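Local coordinates for protein 2-hydroxyhepta-2,4-diene-1,7-dioate isomerase (Mycobacterium abscessus, PDB 3RR6) that is of unproven function but belongs to the fumarylacetoacetate hydrolase family and may act as a metal-dependent isomerase or acetylpyruvate hydrolase, at residues 116-121 and 235-240; 189-194 and 246-251. All coordinates share one frame; numbering follows the deposited sequence.

Interaction 1 (116-121 and 235-240); sequences HHEGEL and EGVGPI
His116 and His117 meet the backbone of Gly238 and Pro239 and the side chain of Val237. Here the short, weakly bonded strand at about 238-239 runs antiparallel along the start of strand 115-125, in the FAH-type C-terminal domain. His116 and Pro239 form a non-hydrogen-bonded pair, with CA atoms 4.2 Å apart. The bond across the contact is His117 N to Gly238 O, 3.0 Å long.

His116 CB lies 3.3 Å from Gly238 O, the same oxygen that takes the His117 amide. CG sits against the Gly238 carbonyl group. At the ring edge, His116 ND1 meets Val237 CG1 at 3.7 Å. CD2 reaches Pro239 CA, and CE1 comes nearest to Gly238 CA. NE2 lies toward Pro239 N and has a weak hydrogen bond to Glu114. The ring thus lies flat on the backbone: Gly238 CA makes a CH-pi contact over the face of the His116 ring, 4.0 Å from its centroid.

His117 turns to another side. Its CG stands between the backbone N and the carbonyl carbon (chi1 56°), which brings one ring face against Gly238 O. That oxygen sits 3.0 Å above the His117 ring plane, toward the rim. His117 ND1 and NE2 have weak hydrogen bonds to Gln199 OE1 and Arg198 NH1. Ile240 CG2 lies in the ring plane, at the edge, 3.8 Å from His117 CD2.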
loop_
_atom_site.group_PDB
_atom_site.type_symbol
_atom_site.label_atom_id
_atom_site.label_comp_id
_atom_site.label_asym_id
_atom_site.label_seq_id
_atom_site.Cartn_x
_atom_site.Cartn_y
_atom_site.Cartn_z
ATOM N N HIS A 116 -15.600 2.959 2.153
ATOM C CA HIS A 116 -14.826 2.800 3.386
ATOM C C HIS A 116 -13.326 2.861 3.163
ATOM O O HIS A 116 -12.837 2.475 2.097
ATOM C CB HIS A 116 -15.159 1.459 4.036
ATOM C CG HIS A 116 -16.516 1.409 4.657
ATOM N ND1 HIS A 116 -16.879 0.432 5.557
ATOM C CD2 HIS A 116 -17.596 2.215 4.520
ATOM C CE1 HIS A 116 -18.128 0.637 5.942
ATOM N NE2 HIS A 116 -18.586 1.712 5.330
ATOM N N HIS A 117 -12.612 3.338 4.181
ATOM C CA HIS A 117 -11.153 3.278 4.236
ATOM C C HIS A 117 -10.679 1.938 4.785
ATOM O O HIS A 117 -11.318 1.355 5.666
ATOM C CB HIS A 117 -10.583 4.397 5.138
ATOM C CG HIS A 117 -11.125 4.398 6.543
ATOM N ND1 HIS A 117 -10.721 3.498 7.509
ATOM C CD2 HIS A 117 -12.039 5.200 7.142
ATOM C CE1 HIS A 117 -11.370 3.742 8.636
ATOM N NE2 HIS A 117 -12.175 4.771 8.441
ATOM N N GLU A 118 -9.513 1.502 4.319
ATOM C CA GLU A 118 -8.860 0.282 4.810
ATOM C C GLU A 118 -7.348 0.490 4.768
ATOM O O GLU A 118 -6.704 0.283 3.738
ATOM C CB GLU A 118 -9.277 -0.944 3.975
ATOM C CG GLU A 118 -10.789 -1.217 4.034
ATOM C CD GLU A 118 -11.254 -2.479 3.346
ATOM O OE1 GLU A 118 -10.425 -3.264 2.870
ATOM O OE2 GLU A 118 -12.497 -2.665 3.274
ATOM N N GLY A 119 -6.775 0.937 5.884
ATOM C CA GLY A 119 -5.336 1.207 5.921
ATOM C C GLY A 119 -4.548 -0.083 5.942
ATOM O O GLY A 119 -4.898 -0.998 6.679
ATOM N N GLU A 120 -3.483 -0.163 5.136
ATOM C CA GLU A 120 -2.715 -1.413 4.986
ATOM C C GLU A 120 -1.223 -1.185 4.788
ATOM O O GLU A 120 -0.801 -0.206 4.184
ATOM C CB GLU A 120 -3.242 -2.239 3.799
ATOM C CG GLU A 120 -4.764 -2.266 3.718
ATOM C CD GLU A 120 -5.376 -3.491 3.106
ATOM O OE1 GLU A 120 -4.655 -4.375 2.609
ATOM O OE2 GLU A 120 -6.620 -3.595 3.186
ATOM N N LEU A 121 -0.430 -2.118 5.298
ATOM C CA LEU A 121 0.975 -2.248 4.907
ATOM C C LEU A 121 1.043 -2.835 3.502
ATOM O O LEU A 121 0.389 -3.844 3.216
ATOM C CB LEU A 121 1.721 -3.163 5.881
ATOM C CG LEU A 121 3.178 -3.465 5.522
ATOM C CD1 LEU A 121 4.047 -2.235 5.748
ATOM C CD2 LEU A 121 3.710 -4.656 6.338
ATOM N N GLU A 235 -9.421 -3.993 12.373
ATOM C CA GLU A 235 -10.777 -3.511 12.618
ATOM C C GLU A 235 -10.810 -1.987 12.665
ATOM O O GLU A 235 -9.773 -1.325 12.599
ATOM C CB GLU A 235 -11.341 -4.139 13.890
ATOM C CG GLU A 235 -11.659 -5.614 13.707
ATOM C CD GLU A 235 -12.059 -6.338 14.982
ATOM O OE1 GLU A 235 -11.643 -5.927 16.088
ATOM O OE2 GLU A 235 -12.787 -7.346 14.871
ATOM N N GLY A 236 -12.018 -1.431 12.742
ATOM C CA GLY A 236 -12.200 0.025 12.724
ATOM C C GLY A 236 -12.433 0.588 11.332
ATOM O O GLY A 236 -12.449 1.804 11.155
ATOM N N VAL A 237 -12.589 -0.294 10.348
ATOM C CA VAL A 237 -12.944 0.093 8.977
ATOM C C VAL A 237 -14.281 0.830 9.031
ATOM O O VAL A 237 -15.216 0.386 9.698
ATOM C CB VAL A 237 -13.061 -1.145 8.058
ATOM C CG1 VAL A 237 -13.613 -0.775 6.697
ATOM C CG2 VAL A 237 -11.708 -1.831 7.898
ATOM N N GLY A 238 -14.347 1.978 8.367
ATOM C CA GLY A 238 -15.548 2.796 8.376
ATOM C C GLY A 238 -15.577 3.765 7.220
ATOM O O GLY A 238 -14.670 3.770 6.389
ATOM N N PRO A 239 -16.621 4.605 7.170
ATOM C CA PRO A 239 -16.873 5.427 5.992
ATOM C C PRO A 239 -15.972 6.644 5.827
ATOM O O PRO A 239 -15.481 7.211 6.811
ATOM C CB PRO A 239 -18.325 5.874 6.193
ATOM C CG PRO A 239 -18.505 5.875 7.641
ATOM C CD PRO A 239 -17.720 4.698 8.143
ATOM N N ILE A 240 -15.766 7.027 4.570
ATOM C CA ILE A 240 -15.194 8.310 4.190
ATOM C C ILE A 240 -16.236 9.003 3.316
ATOM O O ILE A 240 -16.942 8.342 2.534
ATOM C CB ILE A 240 -13.839 8.178 3.453
ATOM C CG1 ILE A 240 -13.931 7.218 2.262
ATOM C CG2 ILE A 240 -12.777 7.707 4.421
ATOM C CD1 ILE A 240 -12.672 7.194 1.381
#

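Interaction 2 (189-194 and 246-251)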
loop_
_atom_site.group_PDB
_atom_site.type_symbol
_atom_site.label_atom_id
_atom_site.label_comp_id
_atom_site.label_asym_id
_atom_site.label_seq_id
_atom_site.Cartn_x
_atom_site.Cartn_y
_atom_site.Cartn_z
ATOM N N ILE A 189 0.315 0.446 12.852
ATOM C CA ILE A 189 -0.431 0.969 11.717
ATOM C C ILE A 189 -1.664 1.675 12.264
ATOM O O ILE A 189 -2.346 1.140 13.141
ATOM C CB ILE A 189 -0.807 -0.157 10.703
ATOM C CG1 ILE A 189 -1.660 0.402 9.563
ATOM C CG2 ILE A 189 -1.522 -1.331 11.390
ATOM C CD1 ILE A 189 -1.762 -0.548 8.388
ATOM N N ARG A 190 -1.937 2.884 11.780
ATOM C CA ARG A 190 -3.128 3.592 12.242
ATOM C C ARG A 190 -3.770 4.409 11.135
ATOM O O ARG A 190 -3.082 4.911 10.240
ATOM C CB ARG A 190 -2.813 4.441 13.479
ATOM C CG ARG A 190 -2.357 5.829 13.224
ATOM C CD ARG A 190 -2.398 6.664 14.508
ATOM N NE ARG A 190 -1.849 7.976 14.222
ATOM C CZ ARG A 190 -0.550 8.269 14.188
ATOM N NH1 ARG A 190 0.372 7.354 14.461
ATOM N NH2 ARG A 190 -0.176 9.504 13.900
ATOM N N THR A 191 -5.093 4.522 11.182
ATOM C CA THR A 191 -5.843 5.293 10.193
ATOM C C THR A 191 -6.607 6.386 10.909
ATOM O O THR A 191 -7.253 6.112 11.930
ATOM C CB THR A 191 -6.845 4.410 9.447
ATOM O OG1 THR A 191 -6.143 3.335 8.817
ATOM C CG2 THR A 191 -7.613 5.215 8.392
ATOM N N GLU A 192 -6.513 7.608 10.384
ATOM C CA GLU A 192 -7.239 8.757 10.929
ATOM C C GLU A 192 -8.148 9.368 9.871
ATOM O O GLU A 192 -7.786 9.447 8.703
ATOM C CB GLU A 192 -6.268 9.827 11.457
ATOM C CG GLU A 192 -5.382 9.379 12.594
ATOM C CD GLU A 192 -4.459 10.479 13.116
ATOM O OE1 GLU A 192 -4.558 11.636 12.642
ATOM O OE2 GLU A 192 -3.644 10.183 14.021
ATOM N N VAL A 193 -9.331 9.798 10.291
ATOM C CA VAL A 193 -10.228 10.574 9.440
ATOM C C VAL A 193 -10.466 11.896 10.162
ATOM O O VAL A 193 -10.964 11.916 11.292
ATOM C CB VAL A 193 -11.553 9.847 9.186
ATOM C CG1 VAL A 193 -12.533 10.738 8.402
ATOM C CG2 VAL A 193 -11.312 8.533 8.454
ATOM N N ASN A 194 -10.067 12.988 9.517
ATOM C CA ASN A 194 -10.173 14.330 10.112
ATOM C C ASN A 194 -9.543 14.391 11.511
ATOM O O ASN A 194 -10.080 15.029 12.418
ATOM C CB ASN A 194 -11.632 14.780 10.135
ATOM C CG ASN A 194 -12.279 14.710 8.780
ATOM O OD1 ASN A 194 -11.617 14.919 7.757
ATOM N ND2 ASN A 194 -13.573 14.399 8.757
ATOM N N VAL A 246 -8.359 11.485 4.909
ATOM C CA VAL A 246 -8.045 10.195 5.509
ATOM C C VAL A 246 -6.550 9.954 5.391
ATOM O O VAL A 246 -5.964 10.124 4.312
ATOM C CB VAL A 246 -8.876 9.036 4.895
ATOM C CG1 VAL A 246 -8.722 8.962 3.383
ATOM C CG2 VAL A 246 -8.526 7.691 5.551
ATOM N N SER A 247 -5.929 9.584 6.508
ATOM C CA SER A 247 -4.510 9.304 6.513
ATOM C C SER A 247 -4.230 7.960 7.151
ATOM O O SER A 247 -4.956 7.511 8.042
ATOM C CB SER A 247 -3.740 10.398 7.243
ATOM O OG SER A 247 -3.976 10.364 8.634
ATOM N N VAL A 248 -3.184 7.313 6.661
ATOM C CA VAL A 248 -2.728 6.044 7.188
ATOM C C VAL A 248 -1.262 6.223 7.531
ATOM O O VAL A 248 -0.478 6.662 6.694
ATOM C CB VAL A 248 -2.899 4.897 6.164
ATOM C CG1 VAL A 248 -2.501 3.562 6.777
ATOM C CG2 VAL A 248 -4.355 4.833 5.641
ATOM N N THR A 249 -0.903 5.897 8.766
ATOM C CA THR A 249 0.459 6.074 9.254
ATOM C C THR A 249 1.015 4.705 9.653
ATOM O O THR A 249 0.363 3.930 10.357
ATOM C CB THR A 249 0.499 7.056 10.450
ATOM O OG1 THR A 249 -0.012 8.334 10.031
ATOM C CG2 THR A 249 1.915 7.205 10.999
ATOM N N ILE A 250 2.217 4.392 9.177
ATOM C CA ILE A 250 2.889 3.156 9.569
ATOM C C ILE A 250 4.258 3.479 10.146
ATOM O O ILE A 250 5.057 4.198 9.539
ATOM C CB ILE A 250 3.010 2.144 8.396
ATOM C CG1 ILE A 250 1.617 1.751 7.901
ATOM C CG2 ILE A 250 3.788 0.885 8.837
ATOM C CD1 ILE A 250 1.597 0.710 6.782
ATOM N N GLU A 251 4.499 2.951 11.341
ATOM C CA GLU A 251 5.772 3.067 12.033
ATOM C C GLU A 251 6.926 2.683 11.110
ATOM O O GLU A 251 6.897 1.628 10.463
ATOM C CB GLU A 251 5.747 2.148 13.267
ATOM C CG GLU A 251 7.000 2.185 14.110
ATOM C CD GLU A 251 6.932 1.260 15.309
ATOM O OE1 GLU A 251 5.894 0.585 15.509
ATOM O OE2 GLU A 251 7.929 1.217 16.070
HETATM O O HOH W 1 -4.319 12.924 9.799
#
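Arg190 O accepts a hydrogen bond from Thr249 N at 2.8 Å, and Val248 CA brings a CA-H...O contact to the same oxygen. This pattern is the antiparallel pairing of strands 188-193 and 245-250, inner neighbours in a five-stranded mixed sheet of the FAH-type domain. The return bond runs from Arg190 N to Thr249 O. Glu192 and Ser247 form the second hydrogen-bonded pair, and the non-hydrogen-bonded pairs alternate with them.

Arg190, Glu192, Ser247 and Thr249 share one face. The Arg190 chain is extended from CG to NE, and it runs beside Thr249, pointing the same way. Thr249 CB lies 4.0 Å above the Arg190 guanidinium plane, toward its rim, and Thr249 CG2 is 3.8 Å from Arg190 NH1. Thr249 OG1 instead bonds Thr255 on the next strand. Arg190 NE bonds Glu192 OE2 at 2.9 Å, within a salt bridge, and the bond is nearly straight (169°). The oxygen is met on its anti side, and the nitrogen lies 34° out of the carboxylate plane. Glu192 OE1 receives a bond from a water, whose oxygen also bonds Ser247 OG at 2.8 Å.

The other face is largely apolar. Ile189 CG1 packs on Ile250 CG1 at 3.9 Å, side by side. Thr191 CG2 touches Val246 CG2, while its OG1 bonds Gln199 on strand 196-202.

Backbone bonds set the register, and the polar face ties Arg190 to Glu192 along one strand and Glu192 to Ser247 across two through water. The salt bridge probably tempers both charges on this partly exposed face.

In the fold
Interactions 1 and 2 hold different strand pairs of the same domain, and both are largely buried. Interaction 2 is regular pairing inside a sheet, with a full set of backbone bonds, a largely apolar face and a partly exposed polar one. Interaction 1 buries less surface, 386 against 473 Å², and has one backbone bond, with histidine rings doing much of the packing. Its outer side, at Val237 and Pro239, is nearer the surface. The two contacts touch through the largely apolar face of 189-194 and 246-251: Ile189 CD1 meets Glu120 CA and Ile250 CD1 meets Leu121 CA, both at 3.6 Å. His117 also packs on Val246, and Gln199 bonds both His117, weakly, and Thr191.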